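Local coordinates for protein glucose-6-phosphate isomerase (Chlamydia trachomatis D/UW-3/CX, PDB 6OTU) that catalyses the reversible isomerization of glucose-6-phosphate to fructose-6-phosphate, a step shared by glycolysis and gluconeogenesis, at residues 331-336 and 372-377; 401-406 and 456-461; 132-137 and 258-263. All blocks are in the same frame, centred on the assembly; numbering follows the deposited sequence.

Contact 1 (331-336 and 372-377); sequences PTTAVI and TSPIIW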
loop_
_atom_site.group_PDB
_atom_site.type_symbol
_atom_site.label_atom_id
_atom_site.label_comp_id
_atom_site.label_asym_id
_atom_site.label_seq_id
_atom_site.Cartn_x
_atom_site.Cartn_y
_atom_site.Cartn_z
ATOM N N PRO A 331 -12.341 1.247 11.939
ATOM C CA PRO A 331 -11.708 -0.050 11.664
ATOM C C PRO A 331 -10.358 0.017 10.950
ATOM O O PRO A 331 -9.760 -1.043 10.718
ATOM C CB PRO A 331 -12.757 -0.758 10.789
ATOM C CG PRO A 331 -13.447 0.377 10.049
ATOM C CD PRO A 331 -13.414 1.577 10.981
ATOM N N THR A 332 -9.844 1.193 10.584
ATOM C CA THR A 332 -8.552 1.283 9.909
ATOM C C THR A 332 -7.709 2.382 10.541
ATOM O O THR A 332 -8.197 3.181 11.338
ATOM C CB THR A 332 -8.663 1.561 8.391
ATOM O OG1 THR A 332 -8.918 2.957 8.152
ATOM C CG2 THR A 332 -9.734 0.705 7.723
ATOM N N THR A 333 -6.420 2.383 10.176
ATOM C CA THR A 333 -5.458 3.440 10.472
ATOM C C THR A 333 -4.584 3.626 9.241
ATOM O O THR A 333 -4.014 2.652 8.738
ATOM C CB THR A 333 -4.549 3.112 11.679
ATOM O OG1 THR A 333 -5.337 2.814 12.829
ATOM C CG2 THR A 333 -3.671 4.306 12.016
ATOM N N ALA A 334 -4.461 4.873 8.786
ATOM C CA ALA A 334 -3.554 5.251 7.705
ATOM C C ALA A 334 -2.260 5.813 8.282
ATOM O O ALA A 334 -2.281 6.799 9.036
ATOM C CB ALA A 334 -4.195 6.290 6.787
ATOM N N VAL A 335 -1.139 5.219 7.902
ATOM C CA VAL A 335 0.182 5.727 8.260
ATOM C C VAL A 335 0.714 6.523 7.072
ATOM O O VAL A 335 0.861 5.981 5.971
ATOM C CB VAL A 335 1.135 4.583 8.653
ATOM C CG1 VAL A 335 2.409 5.136 9.260
ATOM C CG2 VAL A 335 0.445 3.606 9.636
ATOM N N ILE A 336 1.001 7.806 7.287
ATOM C CA ILE A 336 1.302 8.727 6.189
ATOM C C ILE A 336 2.677 9.359 6.379
ATOM O O ILE A 336 2.785 10.418 7.009
ATOM C CB ILE A 336 0.225 9.823 6.069
ATOM C CG1 ILE A 336 -1.177 9.208 5.925
ATOM C CG2 ILE A 336 0.543 10.779 4.922
ATOM C CD1 ILE A 336 -1.375 8.359 4.654
ATOM N N THR A 372 -9.793 -6.428 17.259
ATOM C CA THR A 372 -8.375 -6.231 17.515
ATOM C C THR A 372 -7.724 -5.386 16.423
ATOM O O THR A 372 -8.104 -4.222 16.253
ATOM C CB THR A 372 -7.698 -7.579 17.670
ATOM O OG1 THR A 372 -8.132 -8.439 16.608
ATOM C CG2 THR A 372 -8.082 -8.175 19.035
ATOM N N SER A 373 -6.752 -5.932 15.686
ATOM C CA SER A 373 -5.984 -5.094 14.766
ATOM C C SER A 373 -6.905 -4.403 13.764
ATOM O O SER A 373 -7.842 -5.028 13.259
ATOM C CB SER A 373 -4.925 -5.892 14.000
ATOM O OG SER A 373 -4.170 -5.007 13.179
ATOM N N PRO A 374 -6.715 -3.117 13.512
ATOM C CA PRO A 374 -7.350 -2.483 12.355
ATOM C C PRO A 374 -6.569 -2.805 11.085
ATOM O O PRO A 374 -5.460 -3.358 11.126
ATOM C CB PRO A 374 -7.296 -0.988 12.689
ATOM C CG PRO A 374 -6.101 -0.844 13.602
ATOM C CD PRO A 374 -5.928 -2.172 14.324
ATOM N N ILE A 375 -7.181 -2.470 9.941
ATOM C CA ILE A 375 -6.441 -2.463 8.686
ATOM C C ILE A 375 -5.400 -1.357 8.759
ATOM O O ILE A 375 -5.704 -0.214 9.124
ATOM C CB ILE A 375 -7.373 -2.262 7.483
ATOM C CG1 ILE A 375 -8.595 -3.179 7.557
ATOM C CG2 ILE A 375 -6.622 -2.505 6.177
ATOM C CD1 ILE A 375 -8.261 -4.608 7.583
ATOM N N ILE A 376 -4.160 -1.698 8.461
ATOM C CA ILE A 376 -3.092 -0.713 8.412
ATOM C C ILE A 376 -2.757 -0.514 6.943
ATOM O O ILE A 376 -2.512 -1.483 6.221
ATOM C CB ILE A 376 -1.881 -1.145 9.251
ATOM C CG1 ILE A 376 -2.290 -1.213 10.730
ATOM C CG2 ILE A 376 -0.716 -0.171 9.073
ATOM C CD1 ILE A 376 -1.255 -1.863 11.655
ATOM N N TRP A 377 -2.830 0.735 6.491
ATOM C CA TRP A 377 -2.617 1.081 5.096
ATOM C C TRP A 377 -2.085 2.508 5.046
ATOM O O TRP A 377 -2.015 3.193 6.064
ATOM C CB TRP A 377 -3.915 0.936 4.303
ATOM C CG TRP A 377 -4.958 1.902 4.726
ATOM C CD1 TRP A 377 -5.624 1.936 5.929
ATOM C CD2 TRP A 377 -5.440 3.013 3.967
ATOM N NE1 TRP A 377 -6.508 3.002 5.950
ATOM C CE2 TRP A 377 -6.417 3.671 4.757
ATOM C CE3 TRP A 377 -5.146 3.516 2.692
ATOM C CZ2 TRP A 377 -7.099 4.807 4.310
ATOM C CZ3 TRP A 377 -5.834 4.644 2.242
ATOM C CH2 TRP A 377 -6.799 5.274 3.052
#
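Thr332, Thr333 and Ala334 pair in parallel with Ile375, Ile376 and Trp377, and the short strand axes pass 4.8 Å apart at 18°. The backbone bonds follow the staggered parallel pattern: Ile375, Thr333 and Trp377 each bond to two residues of the partner strand. Ile375 N gives to Pro331 O, Thr333 N to Ile375 O, Trp377 N to Thr333 O, and Val335 N to Trp377 O (2.9 Å). The ring of Pro374, which has no N-H to give, packs its CB 3.2 Å from Pro331 O, the oxygen that accepts Ile375 N.

Among the side chains there is one polar link. Trp377 NE1 gives a weak hydrogen bond to Thr332 OG1 (3.3 Å, 155° at the hydrogen), and the hydroxyl oxygen lies at the edge of the indole, near its plane. OG1 of Thr332 stands between its own backbone N and carbonyl carbon (chi1 79°), while CG2 turns to Ile375 and meets its CB at 3.8 Å. A threonine thus serves a polar and an apolar neighbour at once.

The apolar contacts divide between the two sheet faces. On the face that Ala334 shares with Thr332 and Ile375, Ala334 CB lies over the indole of Trp377, 4.3 Å from the centroid of its five-membered ring, a CH-pi contact that a small methyl makes easily. On the face of Thr333 and Ile376, Val335 CG2 meets Ile376 CG2 at 4.0 Å, and Tyr476 and Phe480 of helix 466-487 pack there too. Thr332 also packs against Thr332 of the second subunit, so the contact reaches the dimer interface.

Strand 332-337, helix 345-357 and strand 375-377 form a beta-alpha-beta unit, whose helix carries Glu355, the likely proton donor.

Contact 2 (401-406 and 456-461); sequences VEFIGF and SSILVA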
loop_
_atom_site.group_PDB
_atom_site.type_symbol
_atom_site.label_atom_id
_atom_site.label_comp_id
_atom_site.label_asym_id
_atom_site.label_seq_id
_atom_site.Cartn_x
_atom_site.Cartn_y
_atom_site.Cartn_z
ATOM N N VAL A 401 -5.387 8.994 11.156
ATOM C CA VAL A 401 -4.114 9.106 10.451
ATOM C C VAL A 401 -2.972 9.236 11.453
ATOM O O VAL A 401 -3.086 9.942 12.460
ATOM C CB VAL A 401 -4.100 10.305 9.471
ATOM C CG1 VAL A 401 -2.668 10.673 9.055
ATOM C CG2 VAL A 401 -4.909 9.996 8.250
ATOM N N GLU A 402 -1.868 8.570 11.151
ATOM C CA GLU A 402 -0.589 8.753 11.817
ATOM C C GLU A 402 0.362 9.413 10.819
ATOM O O GLU A 402 0.870 8.757 9.905
ATOM C CB GLU A 402 -0.044 7.418 12.326
ATOM C CG GLU A 402 -0.937 6.745 13.383
ATOM C CD GLU A 402 -0.423 5.379 13.840
ATOM O OE1 GLU A 402 0.281 4.689 13.073
ATOM O OE2 GLU A 402 -0.725 4.995 14.986
ATOM N N PHE A 403 0.605 10.710 10.996
ATOM C CA PHE A 403 1.547 11.434 10.146
ATOM C C PHE A 403 2.960 11.226 10.652
ATOM O O PHE A 403 3.215 11.300 11.862
ATOM C CB PHE A 403 1.255 12.943 10.142
ATOM C CG PHE A 403 0.030 13.329 9.380
ATOM C CD1 PHE A 403 -0.007 13.218 7.994
ATOM C CD2 PHE A 403 -1.100 13.784 10.046
ATOM C CE1 PHE A 403 -1.153 13.566 7.279
ATOM C CE2 PHE A 403 -2.246 14.150 9.336
ATOM C CZ PHE A 403 -2.269 14.039 7.947
ATOM N N ILE A 404 3.892 11.014 9.729
ATOM C CA ILE A 404 5.304 10.950 10.084
ATOM C C ILE A 404 6.068 11.948 9.233
ATOM O O ILE A 404 5.970 11.912 8.003
ATOM C CB ILE A 404 5.885 9.535 9.900
ATOM C CG1 ILE A 404 4.978 8.505 10.579
ATOM C CG2 ILE A 404 7.321 9.496 10.426
ATOM C CD1 ILE A 404 5.567 7.101 10.681
ATOM N N GLY A 405 6.856 12.809 9.881
ATOM C CA GLY A 405 7.587 13.829 9.161
ATOM C C GLY A 405 8.925 14.184 9.773
ATOM O O GLY A 405 9.276 13.769 10.886
ATOM N N PHE A 406 9.680 14.976 9.011
ATOM C CA PHE A 406 11.012 15.402 9.414
ATOM C C PHE A 406 11.200 16.870 9.075
ATOM O O PHE A 406 10.574 17.404 8.145
ATOM C CB PHE A 406 12.096 14.535 8.754
ATOM C CG PHE A 406 11.877 13.072 8.969
ATOM C CD1 PHE A 406 12.352 12.455 10.112
ATOM C CD2 PHE A 406 11.123 12.328 8.069
ATOM C CE1 PHE A 406 12.121 11.100 10.348
ATOM C CE2 PHE A 406 10.893 10.972 8.290
ATOM C CZ PHE A 406 11.394 10.360 9.442
ATOM N N SER A 456 -5.947 12.716 13.997
ATOM C CA SER A 456 -4.604 12.386 13.551
ATOM C C SER A 456 -3.598 12.726 14.640
ATOM O O SER A 456 -3.889 13.495 15.566
ATOM C CB SER A 456 -4.242 13.109 12.242
ATOM O OG SER A 456 -4.366 14.516 12.360
ATOM N N SER A 457 -2.409 12.128 14.513
ATOM C CA SER A 457 -1.245 12.484 15.310
ATOM C C SER A 457 -0.062 12.771 14.388
ATOM O O SER A 457 -0.063 12.432 13.198
ATOM C CB SER A 457 -0.878 11.383 16.323
ATOM O OG SER A 457 -0.343 10.237 15.682
ATOM N N ILE A 458 0.957 13.396 14.969
ATOM C CA ILE A 458 2.121 13.903 14.253
ATOM C C ILE A 458 3.356 13.473 15.029
ATOM O O ILE A 458 3.520 13.850 16.194
ATOM C CB ILE A 458 2.105 15.439 14.113
ATOM C CG1 ILE A 458 0.803 15.943 13.482
ATOM C CG2 ILE A 458 3.308 15.906 13.314
ATOM C CD1 ILE A 458 0.719 17.483 13.370
ATOM N N LEU A 459 4.226 12.710 14.382
ATOM C CA LEU A 459 5.506 12.318 14.945
ATOM C C LEU A 459 6.612 12.889 14.068
ATOM O O LEU A 459 6.618 12.652 12.853
ATOM C CB LEU A 459 5.606 10.796 15.028
ATOM C CG LEU A 459 6.874 10.260 15.680
ATOM C CD1 LEU A 459 6.963 10.714 17.133
ATOM C CD2 LEU A 459 6.908 8.741 15.561
ATOM N N VAL A 460 7.543 13.646 14.669
ATOM C CA VAL A 460 8.588 14.329 13.904
ATOM C C VAL A 460 9.943 14.139 14.570
ATOM O O VAL A 460 10.061 14.235 15.796
ATOM C CB VAL A 460 8.306 15.845 13.742
ATOM C CG1 VAL A 460 9.166 16.441 12.615
ATOM C CG2 VAL A 460 6.855 16.104 13.488
ATOM N N ALA A 461 10.973 13.917 13.752
ATOM C CA ALA A 461 12.366 13.990 14.172
ATOM C C ALA A 461 13.073 15.036 13.318
ATOM O O ALA A 461 12.547 15.479 12.292
ATOM C CB ALA A 461 13.067 12.627 14.054
HETATM O O HOH W 1 1.997 10.033 14.367
#
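Strands 401-406 and 456-461, paired from Val401–Ser456 to Phe406–Ala461, are parallel neighbours inside the mixed six-stranded sheet of this phosphoglucose isomerase. The connection between them includes helix 422-439, which packs back on the sheet, so the strands form a beta-alpha-beta crossover. Their axes are turned by 20°. Val401 O takes Ser457 N, Ser457 O takes Phe403 N (2.9 Å), Phe403 O takes Leu459 N, and Leu459 O takes Gly405 N; the last bond, Ala461 N to Gly405 O, is weak.

On the face of Phe403 and Ile458, the phenyl ring of Phe403 has Val401 of its own strand over one face and Ser456 of the next strand at its rim. Val401 CG1 sits 3.4 Å above the ring plane of Phe403, over its centre; the carbon is anti to the backbone N (chi1 163°). Ser456 OG lies in plane, and Ser456 CB is 3.7 Å from Phe403 CE2. A small serine fits beside the ring, its hydroxyl hydrogen-bonded to that of Ser434 of helix 422-439. At Gly405 no CB stands on this face, and Val460 CG1 lies 3.2 Å from Gly405 O, a close contact. Leu528 and Leu532 of the second subunit pack on Ile458 and Val460.

Helix 466-487 covers much of the other face. Its Leu472 and Phe475 meet Leu459, while Glu402 forms a salt bridge from OE2 to Lys479 and a hydrogen bond between OE1 and Tyr476 OH. Phe406, beside Leu342, has CD1 4.0 Å from the compact CB of Ala461. Ser457 OG, between its backbone N and carbonyl carbon (chi1 71°), has a weak hydrogen bond with Tyr56 OH. Ser457 OG is also hydrogen-bonded to a water, 2.7 Å away, which donates to Phe403 O at 3.1 Å, giving that carbonyl a second donor besides Leu459 N.

Contact 3 (132-137 and 258-263); sequences KEEALR and EVFHLW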
loop_
_atom_site.group_PDB
_atom_site.type_symbol
_atom_site.label_atom_id
_atom_site.label_comp_id
_atom_site.label_asym_id
_atom_site.label_seq_id
_atom_site.Cartn_x
_atom_site.Cartn_y
_atom_site.Cartn_z
ATOM N N LYS A 132 25.562 -10.300 20.058
ATOM C CA LYS A 132 26.857 -9.627 20.039
ATOM C C LYS A 132 27.901 -10.469 19.316
ATOM O O LYS A 132 28.684 -9.949 18.511
ATOM C CB LYS A 132 27.307 -9.302 21.461
ATOM C CG LYS A 132 28.619 -8.567 21.492
ATOM C CD LYS A 132 28.909 -7.959 22.848
ATOM C CE LYS A 132 30.072 -6.976 22.748
ATOM N NZ LYS A 132 30.512 -6.414 24.074
ATOM N N GLU A 133 27.910 -11.779 19.568
ATOM C CA GLU A 133 28.824 -12.655 18.849
ATOM C C GLU A 133 28.538 -12.659 17.351
ATOM O O GLU A 133 29.471 -12.737 16.544
ATOM C CB GLU A 133 28.753 -14.075 19.404
ATOM C CG GLU A 133 29.156 -14.207 20.857
ATOM C CD GLU A 133 28.778 -15.558 21.433
ATOM O OE1 GLU A 133 28.702 -15.679 22.674
ATOM O OE2 GLU A 133 28.559 -16.498 20.640
ATOM N N GLU A 134 27.258 -12.601 16.959
ATOM C CA GLU A 134 26.923 -12.557 15.534
ATOM C C GLU A 134 27.401 -11.260 14.895
ATOM O O GLU A 134 27.962 -11.274 13.793
ATOM C CB GLU A 134 25.411 -12.713 15.327
ATOM C CG GLU A 134 24.882 -14.118 15.607
ATOM C CD GLU A 134 25.552 -15.193 14.754
ATOM O OE1 GLU A 134 25.517 -15.080 13.513
ATOM O OE2 GLU A 134 26.111 -16.157 15.326
ATOM N N ALA A 135 27.173 -10.131 15.575
ATOM C CA ALA A 135 27.551 -8.825 15.040
ATOM C C ALA A 135 29.061 -8.713 14.825
ATOM O O ALA A 135 29.509 -8.163 13.814
ATOM C CB ALA A 135 27.062 -7.727 15.977
ATOM N N LEU A 136 29.868 -9.227 15.754
ATOM C CA LEU A 136 31.303 -9.167 15.514
ATOM C C LEU A 136 31.704 -10.100 14.382
ATOM O O LEU A 136 32.642 -9.801 13.631
ATOM C CB LEU A 136 32.086 -9.474 16.793
ATOM C CG LEU A 136 31.636 -8.646 18.006
ATOM C CD1 LEU A 136 31.840 -9.422 19.304
ATOM C CD2 LEU A 136 32.302 -7.260 18.059
ATOM N N ARG A 137 30.990 -11.213 14.217
ATOM C CA ARG A 137 31.223 -12.023 13.033
ATOM C C ARG A 137 30.808 -11.272 11.779
ATOM O O ARG A 137 31.440 -11.430 10.734
ATOM C CB ARG A 137 30.485 -13.354 13.153
ATOM C CG ARG A 137 31.078 -14.262 14.221
ATOM C CD ARG A 137 30.339 -15.575 14.316
ATOM N NE ARG A 137 30.304 -16.231 13.020
ATOM C CZ ARG A 137 29.190 -16.493 12.347
ATOM N NH1 ARG A 137 29.267 -17.090 11.167
ATOM N NH2 ARG A 137 28.010 -16.169 12.852
ATOM N N GLU A 258 29.048 -18.324 4.137
ATOM C CA GLU A 258 28.940 -17.998 5.550
ATOM C C GLU A 258 27.494 -18.223 5.958
ATOM O O GLU A 258 26.587 -18.244 5.116
ATOM C CB GLU A 258 29.387 -16.555 5.847
ATOM C CG GLU A 258 29.468 -16.160 7.334
ATOM C CD GLU A 258 30.326 -17.095 8.175
ATOM O OE1 GLU A 258 29.849 -18.188 8.535
ATOM O OE2 GLU A 258 31.478 -16.737 8.493
ATOM N N VAL A 259 27.291 -18.410 7.259
ATOM C CA VAL A 259 25.968 -18.657 7.816
ATOM C C VAL A 259 25.824 -17.805 9.069
ATOM O O VAL A 259 26.649 -17.905 9.985
ATOM C CB VAL A 259 25.742 -20.143 8.153
ATOM C CG1 VAL A 259 24.423 -20.320 8.925
ATOM C CG2 VAL A 259 25.789 -21.013 6.877
ATOM N N PHE A 260 24.782 -16.969 9.112
ATOM C CA PHE A 260 24.447 -16.169 10.286
ATOM C C PHE A 260 23.154 -16.693 10.906
ATOM O O PHE A 260 22.334 -17.327 10.242
ATOM C CB PHE A 260 24.317 -14.673 9.928
ATOM C CG PHE A 260 25.600 -14.054 9.423
ATOM C CD1 PHE A 260 26.523 -13.512 10.310
ATOM C CD2 PHE A 260 25.891 -14.032 8.054
ATOM C CE1 PHE A 260 27.714 -12.939 9.841
ATOM C CE2 PHE A 260 27.074 -13.474 7.573
ATOM C CZ PHE A 260 27.993 -12.927 8.471
ATOM N N HIS A 261 22.974 -16.423 12.191
ATOM C CA HIS A 261 21.878 -17.003 12.954
ATOM C C HIS A 261 20.979 -15.935 13.562
ATOM O O HIS A 261 21.449 -14.880 14.006
ATOM C CB HIS A 261 22.402 -17.888 14.095
ATOM C CG HIS A 261 23.345 -18.955 13.654
ATOM N ND1 HIS A 261 24.596 -19.112 14.208
ATOM C CD2 HIS A 261 23.223 -19.924 12.718
ATOM C CE1 HIS A 261 25.206 -20.132 13.632
ATOM N NE2 HIS A 261 24.395 -20.641 12.721
ATOM N N LEU A 262 19.689 -16.233 13.578
ATOM C CA LEU A 262 18.743 -15.750 14.568
ATOM C C LEU A 262 18.310 -16.971 15.386
ATOM O O LEU A 262 18.922 -18.034 15.300
ATOM C CB LEU A 262 17.582 -15.011 13.895
ATOM C CG LEU A 262 16.625 -15.800 12.992
ATOM C CD1 LEU A 262 15.268 -15.098 12.957
ATOM C CD2 LEU A 262 17.180 -15.981 11.561
ATOM N N TRP A 263 17.259 -16.830 16.188
ATOM C CA TRP A 263 16.814 -17.908 17.070
ATOM C C TRP A 263 15.290 -17.963 17.073
ATOM O O TRP A 263 14.616 -17.103 16.497
ATOM C CB TRP A 263 17.407 -17.729 18.484
ATOM C CG TRP A 263 18.902 -17.659 18.385
ATOM C CD1 TRP A 263 19.777 -18.707 18.441
ATOM C CD2 TRP A 263 19.690 -16.495 18.104
ATOM N NE1 TRP A 263 21.060 -18.260 18.238
ATOM C CE2 TRP A 263 21.032 -16.908 18.031
ATOM C CE3 TRP A 263 19.389 -15.143 17.912
ATOM C CZ2 TRP A 263 22.071 -16.016 17.782
ATOM C CZ3 TRP A 263 20.425 -14.260 17.658
ATOM C CH2 TRP A 263 21.747 -14.699 17.598
#
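The guanidinium of Arg137 is met at its edge by Val259 O and Glu258 OE1, and the carboxylate carbon of Glu134 also lies in its plane. The ring of Phe260 has Glu134 OE1 at its edge, 3.7 Å from CD1, and meets Phe141 edge-to-face. One face of the Trp263 indole carries His261 O, offset toward the rim; Glu134 CG approaches CH2 of that indole obliquely, at 3.8 Å.

Arg137 NH1 gives a nearly straight hydrogen bond to Val259 O (3.0 Å, 168° at the hydrogen) and a salt bridge to Glu258 OE1 at 2.9 Å. The planes of guanidinium and carboxylate stand 89° apart, and the bridge runs to a single oxygen. Glu258 OE1 also takes Val259 N, through its anti lone pair, and pairs with Lys253.

Glu134 bends at chi2 (-58°), which turns CD toward the strand. Its OE1 accepts His261 N from above the carboxylate plane at 3.2 Å. The same oxygen forms a salt bridge with Arg137 NH2 at 2.8 Å, one helical turn on.

Strand 258-262 is outermost in its five-stranded sheet within the chain: Glu258, Phe260 and Leu262 bond to strand 240-245, while Val259 O and His261 N turn the other way. Long charged side chains of helix 122-148 therefore serve these edge groups where a further strand would otherwise do so. Glu134 is buried, and the positive charge of Arg137 would be expected to favour its ionised form.

Along the chain contact 3 comes first, then contact 1, then contact 2, one after another, without overlap. Contacts 1 and 2 have centres about 15 Å apart in one sheet, where strands 332-337 and 401-406 lie side by side; a probable backbone hydrogen bond from Ile336 N to Glu402 O (2.8 Å) joins them. Both also reach the second subunit. Contact 3 belongs to the separate five-stranded parallel sheet, its centre about 34 and 35 Å from those of the other two and across the centre of the chain. Two sheets flanked by helices fit the two-domain SIS-type architecture of this enzyme family, and contact 3 joins helix 122-148 to the edge strand of the second sheet.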